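Side-chain contacts in HTH-type transcriptional repressor PhnF (Mycobacterium smegmatis, PDB 3F8M), which represses the phnDCE operon, which serves phosphate uptake, when phosphate is available in the cell, as a DNA-binding winged helix-turn-helix regulator of the GntR family: residues 169-173 / 174-178; 51-54 / 55-59; 110-114 / 115-119. All coordinates share one frame; numbering follows the deposited sequence.

Contact 1 of 3, residues 169-173 / 174-178; sequences AEIRS and RGIAF
OE2 of E170 is gripped by two groups: NE of R174 donates to it at 2.8 Å, and the hydroxyl of T160 is hydrogen-bonded to it as well. The arginine bond is nearly straight (170°) and is a salt bridge as well as a hydrogen bond; it uses the anti lone pair of OE2, the one turned away from OE1. The oxygen sits in the guanidinium plane at the NE edge, although the carboxylate itself is turned 59° from that plane. A bend at chi2 brings the E170 carboxylate to this edge, while the R174 chain reaches it extended. NH2 of R174 also bonds to T160 OG1, and NH1 goes to the carbonyl of P155, so all three guanidinium nitrogens have a partner. The backbone here is a worked case of the Schellman motif: G175 N donates to R172 O at 2.9 Å, I176 N makes a longer, weak bond to I171 O, and G175 takes the positive phi (85°) that turns the chain off helix 167-173. The apolar contact that accompanies this motif is present too, with CG2 of I171 meeting CG2 of I176 at 3.6 Å. From the same methyl, CE2 of F178 is 3.7 Å away, and the phenylalanine side chain runs roughly at right angles to the isoleucine. Across the turn, CD2 of F178 lies over one face of the R172 guanidinium, towards its rim, with the two planes strongly inclined. A water in the guanidinium plane accepts from both R172 NE and F178 N, tying the arginine to the departing chain. Further in, I171, I176 and F178 all rest on I221 of strand 220-229, and F178 stacks with Y168.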
ATOM      1  N   ALA A 169     -21.563  -0.102   6.983  1.00 19.82           N
ATOM      2  CA  ALA A 169     -22.745   0.644   7.478  1.00 20.63           C
ATOM      3  C   ALA A 169     -23.793  -0.330   8.021  1.00 21.55           C
ATOM      4  O   ALA A 169     -24.404  -0.097   9.074  1.00 20.60           O
ATOM      5  CB  ALA A 169     -23.337   1.532   6.362  1.00 21.92           C
ATOM      6  N   GLU A 170     -23.958  -1.449   7.326  1.00 20.43           N
ATOM      7  CA  GLU A 170     -24.888  -2.474   7.788  1.00 20.94           C
ATOM      8  C   GLU A 170     -24.458  -3.069   9.111  1.00 20.30           C
ATOM      9  O   GLU A 170     -25.286  -3.311   9.994  1.00 20.15           O
ATOM     10  CB  GLU A 170     -25.066  -3.574   6.729  1.00 20.32           C
ATOM     11  CG  GLU A 170     -25.836  -4.817   7.254  1.00 21.26           C
ATOM     12  CD  GLU A 170     -27.328  -4.551   7.420  1.00 25.10           C
ATOM     13  OE1 GLU A 170     -27.808  -3.594   6.793  1.00 24.90           O
ATOM     14  OE2 GLU A 170     -28.011  -5.311   8.136  1.00 24.69           O
ATOM     15  N   ILE A 171     -23.169  -3.342   9.241  1.00 19.09           N
ATOM     16  CA  ILE A 171     -22.654  -3.872  10.494  1.00 19.34           C
ATOM     17  C   ILE A 171     -22.794  -2.840  11.630  1.00 19.57           C
ATOM     18  O   ILE A 171     -23.228  -3.185  12.749  1.00 20.03           O
ATOM     19  CB  ILE A 171     -21.221  -4.481  10.330  1.00 18.83           C
ATOM     20  CG1 ILE A 171     -21.293  -5.762   9.508  1.00 18.95           C
ATOM     21  CG2 ILE A 171     -20.546  -4.728  11.745  1.00 20.24           C
ATOM     22  CD1 ILE A 171     -19.940  -6.396   9.042  1.00 19.85           C
ATOM     23  N   ARG A 172     -22.482  -1.572  11.354  1.00 19.71           N
ATOM     24  CA  ARG A 172     -22.674  -0.520  12.356  1.00 21.69           C
ATOM     25  C   ARG A 172     -24.146  -0.418  12.812  1.00 21.85           C
ATOM     26  O   ARG A 172     -24.405  -0.288  14.027  1.00 22.40           O
ATOM     27  CB  ARG A 172     -22.197   0.826  11.833  1.00 22.08           C
ATOM     28  CG  ARG A 172     -20.699   0.911  11.776  1.00 24.24           C
ATOM     29  CD  ARG A 172     -20.259   2.280  11.259  1.00 25.98           C
ATOM     30  NE  ARG A 172     -18.800   2.291  11.175  1.00 32.13           N
ATOM     31  CZ  ARG A 172     -18.085   2.348  10.054  1.00 30.95           C
ATOM     32  NH1 ARG A 172     -18.671   2.426   8.876  1.00 28.60           N
ATOM     33  NH2 ARG A 172     -16.752   2.328  10.137  1.00 31.63           N
ATOM     34  N   SER A 173     -25.068  -0.549  11.851  1.00 21.92           N
ATOM     35  CA  SER A 173     -26.535  -0.473  12.094  1.00 22.22           C
ATOM     36  C   SER A 173     -27.011  -1.613  12.990  1.00 21.95           C
ATOM     37  O   SER A 173     -28.063  -1.505  13.607  1.00 21.15           O
ATOM     38  CB  SER A 173     -27.335  -0.421  10.767  1.00 22.07           C
ATOM     39  OG  SER A 173     -27.493  -1.696  10.165  1.00 24.30           O
ATOM     40  N   ARG A 174     -26.199  -2.668  13.108  1.00 21.11           N
ATOM     41  CA  ARG A 174     -26.498  -3.785  14.016  1.00 21.51           C
ATOM     42  C   ARG A 174     -25.861  -3.619  15.432  1.00 22.19           C
ATOM     43  O   ARG A 174     -25.883  -4.542  16.243  1.00 22.53           O
ATOM     44  CB  ARG A 174     -26.147  -5.127  13.359  1.00 20.82           C
ATOM     45  CG  ARG A 174     -27.006  -5.440  12.083  1.00 20.54           C
ATOM     46  CD  ARG A 174     -26.351  -6.501  11.147  1.00 20.40           C
ATOM     47  NE  ARG A 174     -27.311  -7.072  10.202  1.00 20.71           N
ATOM     48  CZ  ARG A 174     -27.886  -8.271  10.343  1.00 22.13           C
ATOM     49  NH1 ARG A 174     -27.592  -9.037  11.376  1.00 22.24           N
ATOM     50  NH2 ARG A 174     -28.746  -8.705   9.436  1.00 23.14           N
ATOM     51  N   GLY A 175     -25.309  -2.436  15.695  1.00 23.17           N
ATOM     52  CA  GLY A 175     -24.727  -2.083  17.005  1.00 24.05           C
ATOM     53  C   GLY A 175     -23.288  -2.532  17.188  1.00 25.08           C
ATOM     54  O   GLY A 175     -22.803  -2.680  18.317  1.00 25.53           O
ATOM     55  N   ILE A 176     -22.600  -2.774  16.078  1.00 24.89           N
ATOM     56  CA  ILE A 176     -21.228  -3.304  16.110  1.00 26.14           C
ATOM     57  C   ILE A 176     -20.327  -2.215  15.575  1.00 26.29           C
ATOM     58  O   ILE A 176     -20.469  -1.785  14.422  1.00 26.93           O
ATOM     59  CB  ILE A 176     -21.110  -4.608  15.269  1.00 26.01           C
ATOM     60  CG1 ILE A 176     -22.054  -5.679  15.831  1.00 26.52           C
ATOM     61  CG2 ILE A 176     -19.642  -5.101  15.175  1.00 25.49           C
ATOM     62  CD1 ILE A 176     -22.281  -6.891  14.901  1.00 24.86           C
ATOM     63  N   ALA A 177     -19.407  -1.754  16.404  1.00 26.60           N
ATOM     64  CA  ALA A 177     -18.588  -0.599  16.028  1.00 26.59           C
ATOM     65  C   ALA A 177     -17.233  -1.084  15.535  1.00 27.39           C
ATOM     66  O   ALA A 177     -16.670  -2.017  16.118  1.00 27.05           O
ATOM     67  CB  ALA A 177     -18.385   0.325  17.207  1.00 27.53           C
ATOM     68  N   PHE A 178     -16.716  -0.431  14.495  1.00 27.21           N
ATOM     69  CA  PHE A 178     -15.401  -0.776  13.955  1.00 27.97           C
ATOM     70  C   PHE A 178     -14.411  -0.009  14.784  1.00 28.83           C
ATOM     71  O   PHE A 178     -14.300   1.204  14.644  1.00 29.37           O
ATOM     72  CB  PHE A 178     -15.295  -0.436  12.454  1.00 27.59           C
ATOM     73  CG  PHE A 178     -16.014  -1.427  11.561  1.00 26.88           C
ATOM     74  CD1 PHE A 178     -15.314  -2.459  10.929  1.00 27.08           C
ATOM     75  CD2 PHE A 178     -17.390  -1.325  11.343  1.00 27.53           C
ATOM     76  CE1 PHE A 178     -15.986  -3.391  10.114  1.00 25.29           C
ATOM     77  CE2 PHE A 178     -18.070  -2.236  10.518  1.00 26.81           C
ATOM     78  CZ  PHE A 178     -17.362  -3.284   9.897  1.00 24.39           C
TER
HETATM   79  O   HOH W   1     -17.856   2.102  13.902  1.00 30.15           O

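Contact 2 of 3, residues 51-54 / 55-59; sequences ETVR and QALRE
V53 and L57, one helical turn apart, lie side by side and point the same way, with CG1 of V53 4.0 Å from CD1 of L57. V53 holds CG1 anti to its own nitrogen (chi1 175°), which sends that methyl forward to the leucine. Alongside this pair the backbone bond from L57 N to V53 O measures 2.9 Å, and CG of L57 packs against the same carbonyl oxygen. The V53 side chain also touches I42 and A43 of helix 39-45, whereas T52 and A56, turned to another side, meet helix 15-29, T52 at H16 and A56 at R20 and L23. Helix 50-62 is thereby packed on two neighbours, as expected of the second helix of a helix-turn-helix, the predicted DNA-binding motif spanning residues 39-58. Its polar side chains fan out differently. R54 swings back along the helix through a bend at chi3, and CG of E51 lies over one face of its guanidinium, towards the rim. Q55 instead reaches forward: chi2 of 62° bends its chain, and NE2 donates to the anti lone pair of E59 OE2 at 2.8 Å, the oxygen lying slightly out of the plane of the Q55 amide; the same OE2 also takes a salt bridge from R20. The two arginine ends are held outside this stretch, NH2 of R54 in a salt bridge with E39 and NH1 of R58, which leaves the helix altogether, in one with D113 of the second subunit.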
ATOM      1  N   GLU A  51       4.485  29.275 -17.815  1.00 28.74           N
ATOM      2  CA  GLU A  51       4.844  28.556 -16.581  1.00 29.47           C
ATOM      3  C   GLU A  51       3.626  28.399 -15.673  1.00 28.88           C
ATOM      4  O   GLU A  51       3.556  27.470 -14.850  1.00 29.51           O
ATOM      5  CB  GLU A  51       5.954  29.261 -15.813  1.00 29.99           C
ATOM      6  CG  GLU A  51       7.321  29.323 -16.509  1.00 31.97           C
ATOM      7  CD  GLU A  51       7.423  30.350 -17.651  1.00 36.32           C
ATOM      8  OE1 GLU A  51       6.513  31.193 -17.841  1.00 33.91           O
ATOM      9  OE2 GLU A  51       8.446  30.308 -18.373  1.00 38.63           O
ATOM     10  N   THR A  52       2.662  29.303 -15.820  1.00 28.60           N
ATOM     11  CA  THR A  52       1.426  29.202 -15.057  1.00 28.36           C
ATOM     12  C   THR A  52       0.551  28.030 -15.549  1.00 27.76           C
ATOM     13  O   THR A  52      -0.040  27.315 -14.741  1.00 28.21           O
ATOM     14  CB  THR A  52       0.654  30.515 -15.054  1.00 28.47           C
ATOM     15  OG1 THR A  52       1.539  31.555 -14.583  1.00 28.62           O
ATOM     16  CG2 THR A  52      -0.549  30.404 -14.113  1.00 27.12           C
ATOM     17  N   VAL A  53       0.458  27.861 -16.861  1.00 28.41           N
ATOM     18  CA  VAL A  53      -0.284  26.726 -17.439  1.00 27.84           C
ATOM     19  C   VAL A  53       0.461  25.443 -17.067  1.00 28.00           C
ATOM     20  O   VAL A  53      -0.151  24.495 -16.574  1.00 27.54           O
ATOM     21  CB  VAL A  53      -0.498  26.856 -18.972  1.00 28.76           C
ATOM     22  CG1 VAL A  53      -1.161  25.599 -19.551  1.00 27.12           C
ATOM     23  CG2 VAL A  53      -1.346  28.073 -19.290  1.00 28.16           C
ATOM     24  N   ARG A  54       1.783  25.436 -17.243  1.00 28.05           N
ATOM     25  CA  ARG A  54       2.618  24.261 -16.904  1.00 28.66           C
ATOM     26  C   ARG A  54       2.318  23.763 -15.500  1.00 28.76           C
ATOM     27  O   ARG A  54       2.183  22.558 -15.250  1.00 29.28           O
ATOM     28  CB  ARG A  54       4.102  24.619 -16.983  1.00 27.76           C
ATOM     29  CG  ARG A  54       5.100  23.456 -16.832  1.00 30.90           C
ATOM     30  CD  ARG A  54       6.541  23.965 -17.019  1.00 35.21           C
ATOM     31  NE  ARG A  54       6.590  24.892 -18.154  1.00 39.87           N
ATOM     32  CZ  ARG A  54       7.655  25.584 -18.553  1.00 41.58           C
ATOM     33  NH1 ARG A  54       8.819  25.463 -17.914  1.00 42.04           N
ATOM     34  NH2 ARG A  54       7.548  26.398 -19.603  1.00 39.38           N
ATOM     35  N   GLN A  55       2.280  24.704 -14.564  1.00 28.93           N
ATOM     36  CA  GLN A  55       2.046  24.377 -13.180  1.00 28.48           C
ATOM     37  C   GLN A  55       0.621  23.852 -12.950  1.00 28.08           C
ATOM     38  O   GLN A  55       0.430  22.913 -12.182  1.00 28.95           O
ATOM     39  CB  GLN A  55       2.304  25.631 -12.332  1.00 29.19           C
ATOM     40  CG  GLN A  55       1.881  25.491 -10.863  1.00 30.57           C
ATOM     41  CD  GLN A  55       2.644  24.405 -10.145  1.00 31.86           C
ATOM     42  OE1 GLN A  55       3.746  24.004 -10.569  1.00 28.50           O
ATOM     43  NE2 GLN A  55       2.068  23.911  -9.039  1.00 34.78           N
ATOM     44  N   ALA A  56      -0.381  24.453 -13.582  1.00 28.00           N
ATOM     45  CA  ALA A  56      -1.751  23.968 -13.376  1.00 29.23           C
ATOM     46  C   ALA A  56      -1.874  22.545 -13.933  1.00 29.45           C
ATOM     47  O   ALA A  56      -2.496  21.670 -13.287  1.00 30.98           O
ATOM     48  CB  ALA A  56      -2.777  24.903 -14.006  1.00 28.48           C
ATOM     49  N   LEU A  57      -1.234  22.283 -15.077  1.00 29.50           N
ATOM     50  CA  LEU A  57      -1.255  20.906 -15.651  1.00 30.52           C
ATOM     51  C   LEU A  57      -0.538  19.872 -14.799  1.00 31.27           C
ATOM     52  O   LEU A  57      -1.013  18.730 -14.628  1.00 31.09           O
ATOM     53  CB  LEU A  57      -0.715  20.864 -17.076  1.00 30.16           C
ATOM     54  CG  LEU A  57      -1.568  21.589 -18.117  1.00 31.03           C
ATOM     55  CD1 LEU A  57      -0.856  21.583 -19.467  1.00 29.73           C
ATOM     56  CD2 LEU A  57      -3.022  21.050 -18.212  1.00 29.48           C
ATOM     57  N   ARG A  58       0.595  20.276 -14.244  1.00 31.07           N
ATOM     58  CA  ARG A  58       1.302  19.437 -13.302  1.00 32.13           C
ATOM     59  C   ARG A  58       0.473  19.086 -12.045  1.00 31.86           C
ATOM     60  O   ARG A  58       0.537  17.940 -11.565  1.00 32.59           O
ATOM     61  CB  ARG A  58       2.665  20.056 -12.964  1.00 33.00           C
ATOM     62  CG  ARG A  58       3.440  19.223 -12.012  1.00 35.14           C
ATOM     63  CD  ARG A  58       4.849  18.948 -12.463  1.00 37.66           C
ATOM     64  NE  ARG A  58       5.456  18.160 -11.410  1.00 38.65           N
ATOM     65  CZ  ARG A  58       6.544  18.526 -10.745  1.00 40.42           C
ATOM     66  NH1 ARG A  58       7.196  19.645 -11.081  1.00 37.33           N
ATOM     67  NH2 ARG A  58       6.991  17.748  -9.773  1.00 37.67           N
ATOM     68  N   GLU A  59      -0.344  20.029 -11.571  1.00 31.68           N
ATOM     69  CA  GLU A  59      -1.243  19.795 -10.431  1.00 32.46           C
ATOM     70  C   GLU A  59      -2.337  18.779 -10.812  1.00 32.41           C
ATOM     71  O   GLU A  59      -2.672  17.886 -10.030  1.00 33.09           O
ATOM     72  CB  GLU A  59      -1.872  21.101  -9.948  1.00 32.22           C
ATOM     73  CG  GLU A  59      -0.846  22.099  -9.329  1.00 34.25           C
ATOM     74  CD  GLU A  59      -1.438  23.493  -9.069  1.00 37.68           C
ATOM     75  OE1 GLU A  59      -2.681  23.612  -9.083  1.00 37.63           O
ATOM     76  OE2 GLU A  59      -0.665  24.471  -8.873  1.00 37.38           O
TER

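Contact 3 of 3, residues 110-114 / 115-119; sequences LTADE and VLAGV
D113 caps the helix that follows it, its OD1 accepting from L116 N at 2.8 Å with an N-H...O angle of 169°. The amide meets the oxygen nearly head-on to the C-O bond rather than from one flank. What brings the carboxylate there is its first torsion, chi1 64°, which tucks CG between the backbone nitrogen and the carbonyl carbon and turns OD1 over the first helical turn. CB of L116 comes within 3.4 Å of that same OD1, so a methylene lies alongside the capping bond. The main chain of D113 contributes in parallel: its carbonyl oxygen takes a nearly straight bond of 2.8 Å from A117 N, the first of the helical series, followed by G118 N to E114 O. V115 N, still in the opening turn, donates to a water at 2.9 Å, and that water is linked only weakly to OE1 of E114.

One residue before the cap, A112 points its methyl at the helix. Its CB is 4.2 Å from CB of A117, the apolar pairing across an N-cap known as a hydrophobic staple, and it lies equally close to CD2 of L116. V128 of strand 127-137 touches both A112 and L116, while V122 lies against A112 and V124 against A117. Strand 100-111 of the UTRA domain is thus turned directly into helix 114-120 over a small apolar patch. The two oxygens of D113 divide the work: OD1 faces the amino end of the helix, and OD2 forms a salt bridge to R58 of the second subunit. Positive potential from both directions would probably stabilise the ionised carboxylate, coupling the start of this helix electrostatically to the dimer partner.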
ATOM      1  N   LEU A 110     -19.728 -21.457   4.124  1.00 23.12           N
ATOM      2  CA  LEU A 110     -18.493 -22.158   4.360  1.00 23.06           C
ATOM      3  C   LEU A 110     -18.452 -22.517   5.861  1.00 23.00           C
ATOM      4  O   LEU A 110     -19.351 -22.124   6.616  1.00 23.62           O
ATOM      5  CB  LEU A 110     -17.306 -21.226   4.023  1.00 23.36           C
ATOM      6  CG  LEU A 110     -17.270 -20.659   2.566  1.00 25.30           C
ATOM      7  CD1 LEU A 110     -16.079 -19.766   2.365  1.00 27.29           C
ATOM      8  CD2 LEU A 110     -17.262 -21.773   1.523  1.00 26.03           C
ATOM      9  N   THR A 111     -17.403 -23.221   6.300  1.00 24.05           N
ATOM     10  CA  THR A 111     -17.112 -23.376   7.740  1.00 23.80           C
ATOM     11  C   THR A 111     -15.661 -22.955   8.049  1.00 23.76           C
ATOM     12  O   THR A 111     -14.781 -23.010   7.165  1.00 22.86           O
ATOM     13  CB  THR A 111     -17.316 -24.841   8.271  1.00 26.06           C
ATOM     14  OG1 THR A 111     -16.502 -25.720   7.520  1.00 25.58           O
ATOM     15  CG2 THR A 111     -18.727 -25.293   8.123  1.00 26.40           C
ATOM     16  N   ALA A 112     -15.399 -22.565   9.291  1.00 22.29           N
ATOM     17  CA  ALA A 112     -14.066 -22.073   9.639  1.00 23.86           C
ATOM     18  C   ALA A 112     -13.105 -23.241   9.847  1.00 24.70           C
ATOM     19  O   ALA A 112     -13.388 -24.161  10.629  1.00 25.22           O
ATOM     20  CB  ALA A 112     -14.113 -21.191  10.862  1.00 23.59           C
ATOM     21  N   ASP A 113     -12.003 -23.240   9.096  1.00 25.75           N
ATOM     22  CA  ASP A 113     -10.944 -24.194   9.367  1.00 25.55           C
ATOM     23  C   ASP A 113     -10.168 -23.717  10.590  1.00 26.27           C
ATOM     24  O   ASP A 113     -10.476 -22.668  11.171  1.00 26.03           O
ATOM     25  CB  ASP A 113     -10.039 -24.408   8.137  1.00 26.05           C
ATOM     26  CG  ASP A 113      -9.278 -23.155   7.719  1.00 26.44           C
ATOM     27  OD1 ASP A 113      -9.221 -22.157   8.447  1.00 21.58           O
ATOM     28  OD2 ASP A 113      -8.684 -23.201   6.626  1.00 30.77           O
ATOM     29  N   GLU A 114      -9.161 -24.477  11.003  1.00 25.98           N
ATOM     30  CA  GLU A 114      -8.390 -24.107  12.179  1.00 27.27           C
ATOM     31  C   GLU A 114      -7.860 -22.676  12.146  1.00 25.23           C
ATOM     32  O   GLU A 114      -7.975 -21.940  13.137  1.00 25.66           O
ATOM     33  CB  GLU A 114      -7.218 -25.090  12.359  1.00 27.07           C
ATOM     34  CG  GLU A 114      -7.647 -26.539  12.729  1.00 34.08           C
ATOM     35  CD  GLU A 114      -7.915 -27.469  11.526  1.00 38.33           C
ATOM     36  OE1 GLU A 114      -8.414 -27.019  10.454  1.00 40.64           O
ATOM     37  OE2 GLU A 114      -7.639 -28.684  11.670  1.00 40.77           O
ATOM     38  N   VAL A 115      -7.233 -22.285  11.032  1.00 24.27           N
ATOM     39  CA  VAL A 115      -6.631 -20.953  10.891  1.00 23.86           C
ATOM     40  C   VAL A 115      -7.689 -19.818  10.970  1.00 23.20           C
ATOM     41  O   VAL A 115      -7.550 -18.833  11.716  1.00 24.49           O
ATOM     42  CB  VAL A 115      -5.871 -20.852   9.529  1.00 23.27           C
ATOM     43  CG1 VAL A 115      -5.401 -19.446   9.282  1.00 26.86           C
ATOM     44  CG2 VAL A 115      -4.698 -21.850   9.470  1.00 24.16           C
ATOM     45  N   LEU A 116      -8.735 -19.962  10.177  1.00 23.09           N
ATOM     46  CA  LEU A 116      -9.810 -18.980  10.156  1.00 21.47           C
ATOM     47  C   LEU A 116     -10.544 -18.929  11.514  1.00 22.00           C
ATOM     48  O   LEU A 116     -10.819 -17.832  12.014  1.00 21.64           O
ATOM     49  CB  LEU A 116     -10.775 -19.224   8.981  1.00 21.61           C
ATOM     50  CG  LEU A 116     -11.883 -18.152   8.892  1.00 19.39           C
ATOM     51  CD1 LEU A 116     -11.310 -16.737   8.628  1.00 21.53           C
ATOM     52  CD2 LEU A 116     -12.911 -18.527   7.865  1.00 20.93           C
ATOM     53  N   ALA A 117     -10.791 -20.089  12.130  1.00 21.51           N
ATOM     54  CA  ALA A 117     -11.327 -20.056  13.514  1.00 23.28           C
ATOM     55  C   ALA A 117     -10.497 -19.188  14.441  1.00 23.54           C
ATOM     56  O   ALA A 117     -11.045 -18.386  15.172  1.00 25.09           O
ATOM     57  CB  ALA A 117     -11.462 -21.438  14.080  1.00 22.23           C
ATOM     58  N   GLY A 118      -9.169 -19.350  14.413  1.00 25.30           N
ATOM     59  CA  GLY A 118      -8.244 -18.508  15.183  1.00 26.02           C
ATOM     60  C   GLY A 118      -8.337 -17.027  14.853  1.00 26.87           C
ATOM     61  O   GLY A 118      -8.305 -16.182  15.748  1.00 27.71           O
ATOM     62  N   VAL A 119      -8.448 -16.696  13.565  1.00 25.91           N
ATOM     63  CA  VAL A 119      -8.506 -15.295  13.167  1.00 25.20           C
ATOM     64  C   VAL A 119      -9.789 -14.652  13.710  1.00 24.35           C
ATOM     65  O   VAL A 119      -9.771 -13.535  14.223  1.00 24.97           O
ATOM     66  CB  VAL A 119      -8.450 -15.139  11.623  1.00 25.32           C
ATOM     67  CG1 VAL A 119      -8.818 -13.696  11.195  1.00 25.97           C
ATOM     68  CG2 VAL A 119      -7.063 -15.512  11.080  1.00 26.21           C
TER
HETATM   69  O   HOH W   2      -6.402 -24.415   9.279  1.00 41.67           O

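From the N terminus the contacts come in the order 2, 3, 1, each closing no more than a helical turn, a cap or a helix end, so none contains or crosses another. Contact 2 lies in the helix-turn-helix, and contacts 3 and 1 lie in the UTRA domain. Contact 3 leaves strand 100-111 and contact 1 leads towards strand 180-188, the two outermost strands of the six-stranded sheet within the chain; their centres are 22 Å apart. Contacts 2 and 3 are 53 Å apart between centres in one subunit, yet across the dimer contact 2 of each chain pairs with contact 3 of its partner, joining the helix-turn-helix domain of one subunit to the UTRA domain of the other.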